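PDB 4OBM: cell envelope-related transcriptional attenuator domain-containing protein, which is of uncharacterised function but belongs to the LytR-CpsA-Psr family, whose members probably act in building the bacterial cell envelope. Local coordinates for residues Y22-M28 with M42-A48; D39-T43 with L55-P60; A62-G66 with L85-K89; L105-D110 with A145-Y149; F230-Y234 with N247-A252. All coordinates share one frame. Where two conformers were deposited one is given. Residue numbers count along the deposited sequence, not the author numbering.

Contact 1. Residues Y22-M28 with M42-A48; sequences YDFSVLM and MTITYIA
Neighbouring antiparallel beta-hairpin strands, 24-28 and 42-47, illustrate how a central sheet is pinned in register. Both are extended (phi/psi -136°/128° at Val-26), their axes approaching to 4.6 Å at 161°. Phe-24/Tyr-46, Val-26/Ile-44 and Met-28/Met-42 are hydrogen-bonded pairs; Ser-25/Thr-45 and Leu-27/Thr-43 are non-hydrogen-bonded. Backbone bonds run from Tyr-46 N to Phe-24 O (2.8 Å; the return bond is weak), Val-26 N to Ile-44 O (3.0 Å), Ile-44 N to Val-26 O (2.9 Å), Met-28 N to Met-42 O (2.6 Å) and Met-42 N to Met-28 O (2.8 Å). On the sheet face carrying Phe-24, Val-26 and Met-28, Tyr-46 CB lies over the Phe-24 ring (chi1 p) in a CH-pi contact, 3.9 Å from its centroid, and selenomethionine Met-28 CE meets Ile-44 CG2 at 3.8 Å. Leu-27 and Thr-43, on the other face, pack on helix 70-90. A hydrogen bond joins hydroxyls Ser-25 OG and Thr-45 OG1 (2.6 Å); beyond the strands, Ala-48 N donates to Asp-23 OD1 at 3.0 Å.

Contact 2. Residues D39-T43 with L55-P60; sequences DKYMT and LMPYLP
Rotamers decide how the two faces of this strand pair are filled. On one face Met-42, a selenomethionine, extends from its t,t chi1 and chi2 with chi3 m, so that SE lies 3.6 Å from Leu-55 CD2 and CE 3.8 Å from Pro-57 CB; Leu-55 is m,t and the Pro-57 ring is C-gamma endo. On the other face Tyr-41 and Tyr-58 are both m with chi2 near 90°, Tyr-41 CB lying 4.3 Å from Tyr-58 CB. Tyr-41 CE1 reaches Pro-60 CB at 4.2 Å, while Thr-43, chi1 p, sets OG1 3.3 Å from Met-56 CB. Water 2 bridges Thr-43 OG1 (2.8 Å) and Tyr-58 OH (2.7 Å). The frame is the beta hairpin of strands 40-47 and 52-58, inner strands of the main mixed sheet; here the axes approach to 4.5 Å at 154°. Met-42/Pro-57 is a non-hydrogen-bonded pair, a position where proline's missing NH costs nothing across the pair, and Thr-43/Met-56 a hydrogen-bonded one, with Thr-43 N to Met-56 O and Met-56 N to Thr-43 O both 3.0 Å. Tyr-58 N donates to Tyr-41 O, also at 3.0 Å. The reverse link is carried by water 1, which accepts from Tyr-41 N (3.1 Å) and donates to Tyr-58 O (2.6 Å). Asp-39 and Lys-40 form a classic beta bulge opposite Leu-30, and Asp-39 OD1 is salt-bridged to Lys-71.

Contact 3. Residues A62-G66 with L85-K89; sequences AVIDG and LLSSK
Ile-64 is the apolar plug of this contact, a single loop side chain inserted against one turn of helix. It follows the short strand 62-63, and its backbone angles (-115°/4°) bend the chain away from extended geometry as CB points toward the helix. With chi1 p and chi2 at 148°, CD1 reaches between two helical neighbours, 3.6 Å from Leu-85 CB and 3.6 Å from Leu-86 CD2. Leu-85 and Leu-86 adopt the m,t rotamer; Leu-85 CB points toward the loop, whereas the CA-to-CB bond of Leu-86 is sideways to it, yet CD2 still reaches Ile-64. This is a strand-to-helix connection packed on the helix it leads into: the chain leaves strand 62-63, passes through the turn at Asp-65 and Gly-66, and enters helix 70-90, whose later turn, 85-89, lies against Ile-64. The site's centre lies about 17 Å from that of the chain, and Trp-249 of helix 246-256 touches both Ile-64 and Lys-89. One helical turn on from Leu-85, Lys-89 (chi1 and chi2 m, chi3 t) gives a weak hydrogen bond from NZ to Ile-64 O at 3.3 Å. Asp-65, with chi1 p, borders the apolar patch, OD2 lying 4.2 Å from Leu-85 CD1.

Contact 4. Residues L105-D110 with A145-Y149; sequences LTELFD and AEQMY
This is a buried helix-helix packing contact beside strand 24-30 of the main sheet, whose Leu-30 touches both Leu-105 and Tyr-149. The axes of 105-110 and 145-149 approach to 8.7 Å with their directions 128° apart. They converge at Asp-110 and Ala-145, whose CA atoms are 4.9 Å apart, because the small Ala-145 side chain lets the backbones close in: its CB sits 3.4 Å from Thr-106 O, 3.7 Å from Asp-110 CB and 4.1 Å from Phe-109 CB. Farther along, larger groups fill the widening gap. Phe-109 (chi1 m) offers a ring face to selenomethionine Met-148 (chi1 t, chi2 p), whose CG lies 3.7 Å from the ring centroid in a CH-pi contact and whose SE, 5.1 Å from that centroid, makes a Met-aromatic contact. Tyr-149 (chi1 t) brings CE1 to 4.2 Å from Leu-105 CB and CD1 to 3.5 Å from Thr-106 OG1, a hydroxyl bonded to Lys-102 O. Phe-176 of helix 164-181 adds an edge-to-face partner to Phe-109. The direct contacts are van der Waals packing, mostly apolar and aromatic; the polar link runs through water 3, which donates to Asp-110 OD1 (2.7 Å) and satisfies Ala-145 N (3.1 Å) at the helix start.

Contact 5. Residues F230-Y234 with N247-A252; sequences FYIPY and NSWNSA
Segment 230-234 runs extended, leaving strand 228-230 with phi/psi of -125°/138° at Tyr-231 and -59°/124° at Pro-233, and passes alongside one and a half turns of helix 246-256. CA atoms come nearest at Pro-233 and Ser-248 (5.6 Å) and at Tyr-231 and Ala-252 (6.4 Å), while Ala-252 N bonds back to Ser-248 O at 2.8 Å within the helix. Ser-248, chi1 t, points at the loop and is the polar anchor: its OG accepts from Tyr-234 N at 2.9 Å and is hydrogen-bonded to Tyr-231 OH at 2.8 Å. Tyr-231 (chi1 t) lies flat on the helix, CE2 3.7 Å from Ala-252 CB, with Ala-252 CA over its ring face. Tyr-234 (chi1 p) swings its ring over Ser-248, CB being 3.8 Å from the ring centroid in a CH-pi contact; water 4 joins Tyr-234 OH (3.0 Å) to Ser-251 OG (3.2 Å). The contact docks the helix on the connection between the two sheets, with Pro-233 and Ala-252 both touching Met-56. Two tyrosines thus embrace one serine: its hydroxyl holds the extended loop by its backbone NH and pairs with Tyr-231 OH, while its CB packs on the Tyr-234 ring.

In the fold
Following the chain, contact 1 closes the first hairpin of the main sheet, and contact 2 closes the next; their loops cross, since contact 2 opens at 39-43 before contact 1 has closed at 42-48, and strand 40-47 serves both. The others follow in series. Contact 3 brings the end of helix 70-90 back onto the loop that precedes it, with Leu-86 packing on Thr-43 and Tyr-58. Contact 4 joins two helices about 30 Å from contact 3, centre to centre, on the opposite side of the chain's centre. Contact 5 closes last, yet meets contact 2 through Leu-55 and Tyr-231 and contact 3 through Trp-249. Contacts 1, 2, 3 and 5 form a connected network; contact 4 touches none of them.

Contact 1. Residues Y22-M28 with M42-A48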
# COMPACT_ATOMS: atom_id res chain seq x y z
N TYR A 22 -4.17 -3.21 -17.80
CA TYR A 22 -4.84 -3.40 -16.51
C TYR A 22 -3.96 -3.00 -15.32
O TYR A 22 -4.44 -3.01 -14.19
CB TYR A 22 -5.30 -4.85 -16.37
CG TYR A 22 -6.51 -5.17 -17.22
CD1 TYR A 22 -7.80 -4.85 -16.80
CD2 TYR A 22 -6.37 -5.81 -18.45
CE1 TYR A 22 -8.91 -5.15 -17.57
CE2 TYR A 22 -7.47 -6.11 -19.24
CZ TYR A 22 -8.75 -5.78 -18.80
OH TYR A 22 -9.84 -6.09 -19.57
N ASP A 23 -2.68 -2.67 -15.57
CA ASP A 23 -1.75 -2.26 -14.50
C ASP A 23 -2.19 -0.93 -13.86
O ASP A 23 -2.65 -0.03 -14.57
CB ASP A 23 -0.31 -2.11 -15.03
CG ASP A 23 0.42 -3.36 -15.51
OD1 ASP A 23 -0.20 -4.45 -15.50
OD2 ASP A 23 1.60 -3.24 -15.91
N PHE A 24 -2.05 -0.81 -12.55
CA PHE A 24 -2.40 0.44 -11.89
C PHE A 24 -1.62 0.63 -10.60
O PHE A 24 -1.14 -0.34 -10.00
CB PHE A 24 -3.91 0.54 -11.62
CG PHE A 24 -4.47 -0.41 -10.58
CD1 PHE A 24 -4.97 -1.65 -10.95
CD2 PHE A 24 -4.55 -0.03 -9.24
CE1 PHE A 24 -5.51 -2.51 -9.98
CE2 PHE A 24 -5.08 -0.89 -8.29
CZ PHE A 24 -5.57 -2.12 -8.66
N SER A 25 -1.52 1.89 -10.16
CA SER A 25 -0.93 2.26 -8.88
C SER A 25 -1.88 3.16 -8.12
O SER A 25 -2.64 3.92 -8.73
CB SER A 25 0.42 2.93 -9.07
OG SER A 25 1.44 1.97 -9.30
N VAL A 26 -1.88 3.01 -6.79
CA VAL A 26 -2.69 3.77 -5.82
C VAL A 26 -1.80 4.15 -4.67
O VAL A 26 -1.13 3.29 -4.07
CB VAL A 26 -3.95 3.00 -5.31
CG1 VAL A 26 -4.73 3.82 -4.26
CG2 VAL A 26 -4.87 2.56 -6.46
N LEU A 27 -1.79 5.44 -4.33
CA LEU A 27 -1.08 5.91 -3.16
C LEU A 27 -2.02 5.79 -1.98
O LEU A 27 -3.10 6.35 -2.00
CB LEU A 27 -0.58 7.36 -3.32
CG LEU A 27 -0.01 8.00 -2.04
CD1 LEU A 27 1.29 7.34 -1.62
CD2 LEU A 27 0.16 9.49 -2.24
N MSE A 28 -1.61 5.05 -0.94
CA MSE A 28 -2.43 4.89 0.25
C MSE A 28 -1.74 5.55 1.40
O MSE A 28 -0.52 5.43 1.54
CB MSE A 28 -2.71 3.43 0.51
CG MSE A 28 -3.64 2.84 -0.55
SE MSE A 28 -4.00 1.00 -0.34
CE MSE A 28 -2.22 0.25 0.16
N MSE A 42 2.17 4.60 1.55
CA MSE A 42 2.43 3.33 0.87
C MSE A 42 1.77 3.33 -0.48
O MSE A 42 0.60 3.68 -0.59
CB MSE A 42 1.92 2.14 1.73
CG MSE A 42 2.20 0.75 1.11
SE MSE A 42 1.52 -0.72 2.17
CE MSE A 42 2.83 -0.68 3.50
N THR A 43 2.53 2.96 -1.52
CA THR A 43 1.96 2.77 -2.86
C THR A 43 1.64 1.27 -3.02
O THR A 43 2.25 0.43 -2.35
CB THR A 43 2.87 3.29 -3.98
OG1 THR A 43 4.12 2.64 -3.89
CG2 THR A 43 3.03 4.83 -3.97
N ILE A 44 0.64 0.96 -3.84
CA ILE A 44 0.25 -0.40 -4.18
C ILE A 44 0.17 -0.41 -5.69
O ILE A 44 -0.59 0.36 -6.27
CB ILE A 44 -1.01 -0.94 -3.46
CG1 ILE A 44 -1.27 -2.43 -3.81
CG2 ILE A 44 -2.26 -0.04 -3.61
CD1 ILE A 44 -2.27 -3.15 -2.94
N THR A 45 1.04 -1.21 -6.31
CA THR A 45 1.14 -1.33 -7.77
C THR A 45 0.75 -2.74 -8.19
O THR A 45 1.42 -3.71 -7.83
CB THR A 45 2.56 -1.00 -8.26
OG1 THR A 45 2.90 0.32 -7.85
CG2 THR A 45 2.70 -1.11 -9.80
N TYR A 46 -0.33 -2.83 -8.98
CA TYR A 46 -0.80 -4.09 -9.54
C TYR A 46 -0.09 -4.33 -10.88
O TYR A 46 -0.20 -3.50 -11.79
CB TYR A 46 -2.32 -4.07 -9.73
CG TYR A 46 -2.89 -5.25 -10.50
CD1 TYR A 46 -2.70 -6.55 -10.05
CD2 TYR A 46 -3.61 -5.06 -11.67
CE1 TYR A 46 -3.22 -7.64 -10.75
CE2 TYR A 46 -4.14 -6.14 -12.38
CZ TYR A 46 -3.96 -7.43 -11.90
OH TYR A 46 -4.46 -8.49 -12.60
N ILE A 47 0.66 -5.43 -10.96
CA ILE A 47 1.33 -5.84 -12.21
C ILE A 47 0.55 -7.05 -12.72
O ILE A 47 0.74 -8.16 -12.22
CB ILE A 47 2.85 -6.10 -12.07
CG1 ILE A 47 3.56 -5.10 -11.12
CG2 ILE A 47 3.53 -6.25 -13.46
CD1 ILE A 47 4.05 -3.77 -11.70
N ALA A 48 -0.37 -6.83 -13.68
CA ALA A 48 -1.25 -7.85 -14.24
C ALA A 48 -0.49 -9.03 -14.86
O ALA A 48 -0.93 -10.16 -14.68
CB ALA A 48 -2.17 -7.24 -15.28

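Contact 2. Residues D39-T43 with L55-P60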
# COMPACT_ATOMS: atom_id res chain seq x y z
N ASP A 39 0.43 10.23 8.48
CA ASP A 39 1.71 9.79 9.05
C ASP A 39 2.31 8.62 8.29
O ASP A 39 3.51 8.37 8.43
CB ASP A 39 1.55 9.38 10.53
CG ASP A 39 1.78 10.51 11.51
OD1 ASP A 39 2.88 11.12 11.46
OD2 ASP A 39 0.87 10.77 12.33
N LYS A 40 1.49 7.85 7.56
CA LYS A 40 1.98 6.67 6.82
C LYS A 40 1.67 6.78 5.36
O LYS A 40 0.67 7.38 4.97
CB LYS A 40 1.44 5.37 7.42
CG LYS A 40 2.17 5.05 8.71
CD LYS A 40 1.66 3.83 9.40
CE LYS A 40 2.12 3.80 10.84
NZ LYS A 40 3.61 3.78 10.98
N TYR A 41 2.61 6.30 4.54
CA TYR A 41 2.55 6.43 3.08
C TYR A 41 3.00 5.13 2.46
O TYR A 41 4.01 4.57 2.86
CB TYR A 41 3.44 7.61 2.60
CG TYR A 41 3.03 8.94 3.18
CD1 TYR A 41 3.51 9.37 4.41
CD2 TYR A 41 2.11 9.76 2.52
CE1 TYR A 41 3.08 10.57 4.98
CE2 TYR A 41 1.69 10.97 3.07
CZ TYR A 41 2.18 11.37 4.30
OH TYR A 41 1.76 12.54 4.87
N MSE A 42 2.17 4.60 1.55
CA MSE A 42 2.43 3.33 0.87
C MSE A 42 1.77 3.33 -0.48
O MSE A 42 0.60 3.68 -0.59
CB MSE A 42 1.92 2.14 1.73
CG MSE A 42 2.20 0.75 1.11
SE MSE A 42 1.52 -0.72 2.17
CE MSE A 42 2.83 -0.68 3.50
N THR A 43 2.53 2.96 -1.52
CA THR A 43 1.96 2.77 -2.86
C THR A 43 1.64 1.27 -3.02
O THR A 43 2.25 0.43 -2.35
CB THR A 43 2.87 3.29 -3.98
OG1 THR A 43 4.12 2.64 -3.89
CG2 THR A 43 3.03 4.83 -3.97
N LEU A 55 3.93 -3.54 -2.94
CA LEU A 55 3.78 -2.46 -1.97
C LEU A 55 5.09 -1.75 -1.77
O LEU A 55 6.12 -2.40 -1.72
CB LEU A 55 3.25 -2.96 -0.61
CG LEU A 55 1.95 -3.79 -0.61
CD1 LEU A 55 1.92 -4.72 0.59
CD2 LEU A 55 0.73 -2.89 -0.60
N MSE A 56 5.07 -0.42 -1.65
CA MSE A 56 6.26 0.40 -1.39
C MSE A 56 5.96 1.40 -0.31
O MSE A 56 5.33 2.41 -0.61
CB MSE A 56 6.78 1.14 -2.64
CG MSE A 56 7.66 0.26 -3.44
SE MSE A 56 8.39 1.13 -4.97
CE MSE A 56 9.55 2.33 -4.20
N PRO A 57 6.42 1.16 0.93
CA PRO A 57 6.16 2.13 1.99
C PRO A 57 7.27 3.20 2.04
O PRO A 57 8.37 3.00 1.54
CB PRO A 57 6.14 1.26 3.25
CG PRO A 57 7.12 0.16 2.94
CD PRO A 57 7.22 0.02 1.44
N TYR A 58 6.95 4.34 2.62
CA TYR A 58 7.84 5.49 2.74
C TYR A 58 7.67 6.10 4.10
O TYR A 58 6.53 6.22 4.55
CB TYR A 58 7.48 6.56 1.67
CG TYR A 58 7.72 6.11 0.25
CD1 TYR A 58 6.73 5.45 -0.47
CD2 TYR A 58 8.91 6.43 -0.41
CE1 TYR A 58 6.96 5.01 -1.77
CE2 TYR A 58 9.13 6.03 -1.73
CZ TYR A 58 8.16 5.31 -2.40
OH TYR A 58 8.34 4.99 -3.72
N LEU A 59 8.78 6.54 4.74
CA LEU A 59 8.72 7.20 6.05
C LEU A 59 8.10 8.56 5.89
O LEU A 59 8.27 9.16 4.83
CB LEU A 59 10.11 7.32 6.70
CG LEU A 59 10.72 6.07 7.36
CD1 LEU A 59 12.18 6.34 7.72
CD2 LEU A 59 9.94 5.63 8.59
N PRO A 60 7.34 9.10 6.88
CA PRO A 60 6.76 10.44 6.71
C PRO A 60 7.81 11.54 6.50
O PRO A 60 7.54 12.53 5.80
CB PRO A 60 6.00 10.66 8.02
CG PRO A 60 6.59 9.72 8.97
CD PRO A 60 7.00 8.52 8.20
O HOH W 1 4.88 5.16 6.26
O HOH W 2 6.35 3.90 -5.13

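Contact 3. Residues A62-G66 with L85-K89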
# COMPACT_ATOMS: atom_id res chain seq x y z
N ALA A 62 10.50 11.16 4.85
CA ALA A 62 11.30 10.83 3.68
C ALA A 62 11.38 12.02 2.71
O ALA A 62 10.36 12.64 2.41
CB ALA A 62 10.74 9.61 2.97
N VAL A 63 12.61 12.35 2.25
CA VAL A 63 12.89 13.39 1.26
C VAL A 63 13.15 12.65 -0.08
O VAL A 63 14.09 11.86 -0.17
CB VAL A 63 14.07 14.34 1.70
CG1 VAL A 63 14.40 15.37 0.63
CG2 VAL A 63 13.76 15.04 3.03
N ILE A 64 12.28 12.86 -1.09
CA ILE A 64 12.37 12.16 -2.38
C ILE A 64 12.68 13.10 -3.56
O ILE A 64 12.69 12.64 -4.70
CB ILE A 64 11.06 11.35 -2.67
CG1 ILE A 64 9.82 12.26 -2.80
CG2 ILE A 64 10.83 10.23 -1.64
CD1 ILE A 64 8.78 11.77 -3.73
N ASP A 65 12.90 14.41 -3.30
CA ASP A 65 13.12 15.40 -4.37
C ASP A 65 14.25 16.41 -4.06
O ASP A 65 14.60 17.21 -4.93
CB ASP A 65 11.79 16.16 -4.63
CG ASP A 65 11.15 16.89 -3.44
OD1 ASP A 65 11.24 16.37 -2.29
OD2 ASP A 65 10.49 17.94 -3.67
N GLY A 66 14.81 16.34 -2.86
CA GLY A 66 15.84 17.27 -2.42
C GLY A 66 15.24 18.44 -1.68
O GLY A 66 15.96 19.32 -1.20
N LEU A 85 5.22 13.33 -7.52
CA LEU A 85 6.66 13.26 -7.24
C LEU A 85 7.14 11.80 -7.23
O LEU A 85 8.20 11.50 -7.79
CB LEU A 85 7.01 13.98 -5.92
CG LEU A 85 6.76 15.50 -5.90
CD1 LEU A 85 6.81 16.04 -4.50
CD2 LEU A 85 7.75 16.26 -6.81
N LEU A 86 6.32 10.90 -6.68
CA LEU A 86 6.60 9.46 -6.66
C LEU A 86 6.55 8.89 -8.08
O LEU A 86 7.35 8.02 -8.39
CB LEU A 86 5.64 8.71 -5.73
CG LEU A 86 5.88 8.86 -4.23
CD1 LEU A 86 4.87 8.06 -3.45
CD2 LEU A 86 7.29 8.46 -3.83
N SER A 87 5.62 9.39 -8.92
CA SER A 87 5.49 8.96 -10.32
C SER A 87 6.77 9.26 -11.11
O SER A 87 7.29 8.38 -11.80
CB SER A 87 4.29 9.62 -10.99
OG SER A 87 3.08 9.04 -10.53
N SER A 88 7.30 10.49 -10.98
CA SER A 88 8.53 10.94 -11.65
C SER A 88 9.76 10.11 -11.25
O SER A 88 10.62 9.86 -12.08
CB SER A 88 8.79 12.41 -11.35
OG SER A 88 9.24 12.59 -10.01
N LYS A 89 9.85 9.72 -9.96
CA LYS A 89 11.02 8.99 -9.43
C LYS A 89 10.98 7.47 -9.66
O LYS A 89 12.04 6.85 -9.64
CB LYS A 89 11.17 9.26 -7.91
CG LYS A 89 11.62 10.69 -7.56
CD LYS A 89 13.12 10.90 -7.77
CE LYS A 89 13.45 12.35 -8.04
NZ LYS A 89 14.66 12.81 -7.30

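Contact 4. Residues L105-D110 with A145-Y149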
# COMPACT_ATOMS: atom_id res chain seq x y z
N LEU A 105 -9.72 2.88 8.25
CA LEU A 105 -8.81 1.73 8.09
C LEU A 105 -9.24 0.53 8.99
O LEU A 105 -9.17 -0.61 8.55
CB LEU A 105 -7.34 2.12 8.38
CG LEU A 105 -6.26 1.08 7.96
CD1 LEU A 105 -6.55 0.45 6.55
CD2 LEU A 105 -4.87 1.67 7.99
N THR A 106 -9.66 0.81 10.25
CA THR A 106 -10.08 -0.23 11.19
C THR A 106 -11.37 -0.88 10.67
O THR A 106 -11.51 -2.11 10.72
CB THR A 106 -10.26 0.37 12.60
OG1 THR A 106 -9.05 1.06 12.96
CG2 THR A 106 -10.61 -0.68 13.65
N GLU A 107 -12.28 -0.05 10.12
CA GLU A 107 -13.52 -0.50 9.53
C GLU A 107 -13.24 -1.36 8.30
O GLU A 107 -13.87 -2.41 8.17
CB GLU A 107 -14.44 0.66 9.20
CG GLU A 107 -15.88 0.26 9.47
CD GLU A 107 -16.97 1.10 8.85
OE1 GLU A 107 -16.87 2.35 8.88
OE2 GLU A 107 -17.96 0.50 8.37
N LEU A 108 -12.26 -0.99 7.45
CA LEU A 108 -11.87 -1.81 6.29
C LEU A 108 -11.44 -3.20 6.77
O LEU A 108 -12.01 -4.17 6.29
CB LEU A 108 -10.77 -1.16 5.44
CG LEU A 108 -10.15 -2.00 4.29
CD1 LEU A 108 -11.07 -2.06 3.08
CD2 LEU A 108 -8.86 -1.42 3.84
N PHE A 109 -10.51 -3.29 7.74
CA PHE A 109 -10.01 -4.55 8.30
C PHE A 109 -11.14 -5.40 8.91
O PHE A 109 -11.12 -6.62 8.80
CB PHE A 109 -8.95 -4.29 9.40
CG PHE A 109 -7.63 -3.64 9.05
CD1 PHE A 109 -6.94 -3.99 7.89
CD2 PHE A 109 -7.00 -2.78 9.95
CE1 PHE A 109 -5.71 -3.41 7.59
CE2 PHE A 109 -5.75 -2.23 9.67
CZ PHE A 109 -5.11 -2.55 8.49
N ASP A 110 -12.07 -4.75 9.63
CA ASP A 110 -13.20 -5.38 10.33
C ASP A 110 -14.19 -6.00 9.34
O ASP A 110 -14.79 -7.03 9.60
CB ASP A 110 -13.91 -4.32 11.20
CG ASP A 110 -14.98 -4.91 12.10
OD1 ASP A 110 -14.61 -5.49 13.14
OD2 ASP A 110 -16.16 -4.83 11.74
N ALA A 145 -9.53 -6.35 13.88
CA ALA A 145 -9.40 -5.00 13.33
C ALA A 145 -8.60 -4.04 14.22
O ALA A 145 -7.60 -3.50 13.75
CB ALA A 145 -10.77 -4.41 13.06
N GLU A 146 -9.05 -3.83 15.49
CA GLU A 146 -8.41 -2.91 16.43
C GLU A 146 -6.99 -3.36 16.84
O GLU A 146 -6.13 -2.51 17.04
CB GLU A 146 -9.28 -2.72 17.68
CG GLU A 146 -10.54 -1.90 17.42
CD GLU A 146 -11.47 -1.73 18.60
OE1 GLU A 146 -11.00 -1.28 19.67
OE2 GLU A 146 -12.68 -2.01 18.44
N GLN A 147 -6.75 -4.68 16.95
CA GLN A 147 -5.44 -5.25 17.32
C GLN A 147 -4.48 -5.04 16.18
O GLN A 147 -3.32 -4.69 16.40
CB GLN A 147 -5.55 -6.75 17.63
CG GLN A 147 -6.48 -7.08 18.78
CD GLN A 147 -6.57 -8.56 19.04
OE1 GLN A 147 -6.60 -9.40 18.12
NE2 GLN A 147 -6.70 -8.92 20.31
N MSE A 148 -5.01 -5.25 14.94
CA MSE A 148 -4.29 -5.11 13.69
C MSE A 148 -3.84 -3.65 13.52
O MSE A 148 -2.67 -3.43 13.19
CB MSE A 148 -5.23 -5.54 12.57
CG MSE A 148 -4.68 -5.37 11.21
SE MSE A 148 -3.55 -6.83 10.76
CE MSE A 148 -3.68 -6.54 8.93
N TYR A 149 -4.75 -2.68 13.75
CA TYR A 149 -4.50 -1.24 13.65
C TYR A 149 -3.40 -0.80 14.67
O TYR A 149 -2.43 -0.17 14.26
CB TYR A 149 -5.80 -0.41 13.84
CG TYR A 149 -5.57 1.06 13.56
CD1 TYR A 149 -5.68 1.57 12.27
CD2 TYR A 149 -5.14 1.93 14.57
CE1 TYR A 149 -5.36 2.90 11.99
CE2 TYR A 149 -4.80 3.25 14.29
CZ TYR A 149 -4.91 3.73 13.00
OH TYR A 149 -4.64 5.04 12.72
O HOH W 3 -12.56 -7.12 13.81

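Contact 5. Residues F230-Y234 with N247-A252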
# COMPACT_ATOMS: atom_id res chain seq x y z
N PHE A 230 6.90 -6.69 -2.00
CA PHE A 230 7.21 -5.36 -1.51
C PHE A 230 8.66 -5.04 -1.72
O PHE A 230 9.51 -5.93 -1.72
CB PHE A 230 6.79 -5.16 -0.02
CG PHE A 230 7.58 -5.91 1.02
CD1 PHE A 230 8.80 -5.41 1.48
CD2 PHE A 230 7.07 -7.05 1.63
CE1 PHE A 230 9.52 -6.09 2.48
CE2 PHE A 230 7.79 -7.73 2.61
CZ PHE A 230 9.01 -7.24 3.04
N TYR A 231 8.93 -3.75 -1.89
CA TYR A 231 10.25 -3.14 -1.97
C TYR A 231 10.31 -2.03 -0.91
O TYR A 231 9.35 -1.28 -0.75
CB TYR A 231 10.57 -2.60 -3.38
CG TYR A 231 11.92 -1.92 -3.40
CD1 TYR A 231 13.09 -2.66 -3.35
CD2 TYR A 231 12.02 -0.53 -3.32
CE1 TYR A 231 14.33 -2.05 -3.24
CE2 TYR A 231 13.26 0.09 -3.21
CZ TYR A 231 14.41 -0.67 -3.17
OH TYR A 231 15.64 -0.08 -3.09
N ILE A 232 11.44 -1.93 -0.18
CA ILE A 232 11.57 -0.90 0.85
C ILE A 232 12.58 0.17 0.38
O ILE A 232 13.79 -0.06 0.41
CB ILE A 232 11.90 -1.45 2.26
CG1 ILE A 232 11.03 -2.69 2.64
CG2 ILE A 232 11.87 -0.34 3.35
CD1 ILE A 232 9.66 -2.42 3.33
N PRO A 233 12.08 1.36 -0.02
CA PRO A 233 12.99 2.46 -0.40
C PRO A 233 13.93 2.84 0.76
O PRO A 233 13.48 3.09 1.89
CB PRO A 233 12.03 3.60 -0.78
CG PRO A 233 10.71 2.95 -1.00
CD PRO A 233 10.67 1.78 -0.08
N TYR A 234 15.24 2.81 0.50
CA TYR A 234 16.22 3.06 1.57
C TYR A 234 16.94 4.39 1.40
O TYR A 234 17.00 4.94 0.29
CB TYR A 234 17.23 1.90 1.67
CG TYR A 234 18.11 1.74 0.44
CD1 TYR A 234 19.29 2.46 0.30
CD2 TYR A 234 17.77 0.84 -0.57
CE1 TYR A 234 20.10 2.32 -0.83
CE2 TYR A 234 18.59 0.67 -1.69
CZ TYR A 234 19.74 1.42 -1.82
OH TYR A 234 20.54 1.27 -2.93
N ASN A 247 20.11 5.41 -5.54
CA ASN A 247 20.31 4.03 -5.99
C ASN A 247 19.12 3.14 -5.61
O ASN A 247 18.97 2.05 -6.17
CB ASN A 247 21.61 3.44 -5.44
CG ASN A 247 22.85 4.20 -5.83
OD1 ASN A 247 23.00 4.69 -6.96
ND2 ASN A 247 23.77 4.30 -4.90
N SER A 248 18.30 3.59 -4.66
CA SER A 248 17.09 2.89 -4.24
C SER A 248 16.04 2.95 -5.36
O SER A 248 15.39 1.94 -5.64
CB SER A 248 16.55 3.49 -2.95
OG SER A 248 15.57 2.66 -2.37
N TRP A 249 15.91 4.12 -6.06
CA TRP A 249 14.97 4.32 -7.16
C TRP A 249 15.21 3.33 -8.29
O TRP A 249 14.25 2.93 -8.93
CB TRP A 249 15.01 5.77 -7.73
CG TRP A 249 14.62 6.84 -6.75
CD1 TRP A 249 15.38 7.92 -6.38
CD2 TRP A 249 13.41 6.92 -5.99
NE1 TRP A 249 14.71 8.66 -5.43
CE2 TRP A 249 13.49 8.08 -5.18
CE3 TRP A 249 12.26 6.12 -5.89
CZ2 TRP A 249 12.47 8.46 -4.31
CZ3 TRP A 249 11.24 6.50 -5.02
CH2 TRP A 249 11.36 7.65 -4.24
N ASN A 250 16.48 2.93 -8.51
CA ASN A 250 16.85 1.97 -9.55
C ASN A 250 16.44 0.55 -9.14
O ASN A 250 15.98 -0.22 -9.99
CB ASN A 250 18.34 2.04 -9.86
CG ASN A 250 18.66 1.82 -11.32
OD1 ASN A 250 18.47 0.74 -11.87
ND2 ASN A 250 19.17 2.86 -11.97
N SER A 251 16.58 0.22 -7.83
CA SER A 251 16.16 -1.08 -7.31
C SER A 251 14.63 -1.17 -7.30
O SER A 251 14.07 -2.23 -7.61
CB SER A 251 16.75 -1.33 -5.93
OG SER A 251 18.14 -1.59 -6.05
N ALA A 252 13.96 -0.02 -7.02
CA ALA A 252 12.50 0.12 -7.03
C ALA A 252 11.96 -0.07 -8.43
O ALA A 252 10.96 -0.76 -8.60
CB ALA A 252 12.10 1.48 -6.48
O HOH W 4 20.06 -1.61 -3.49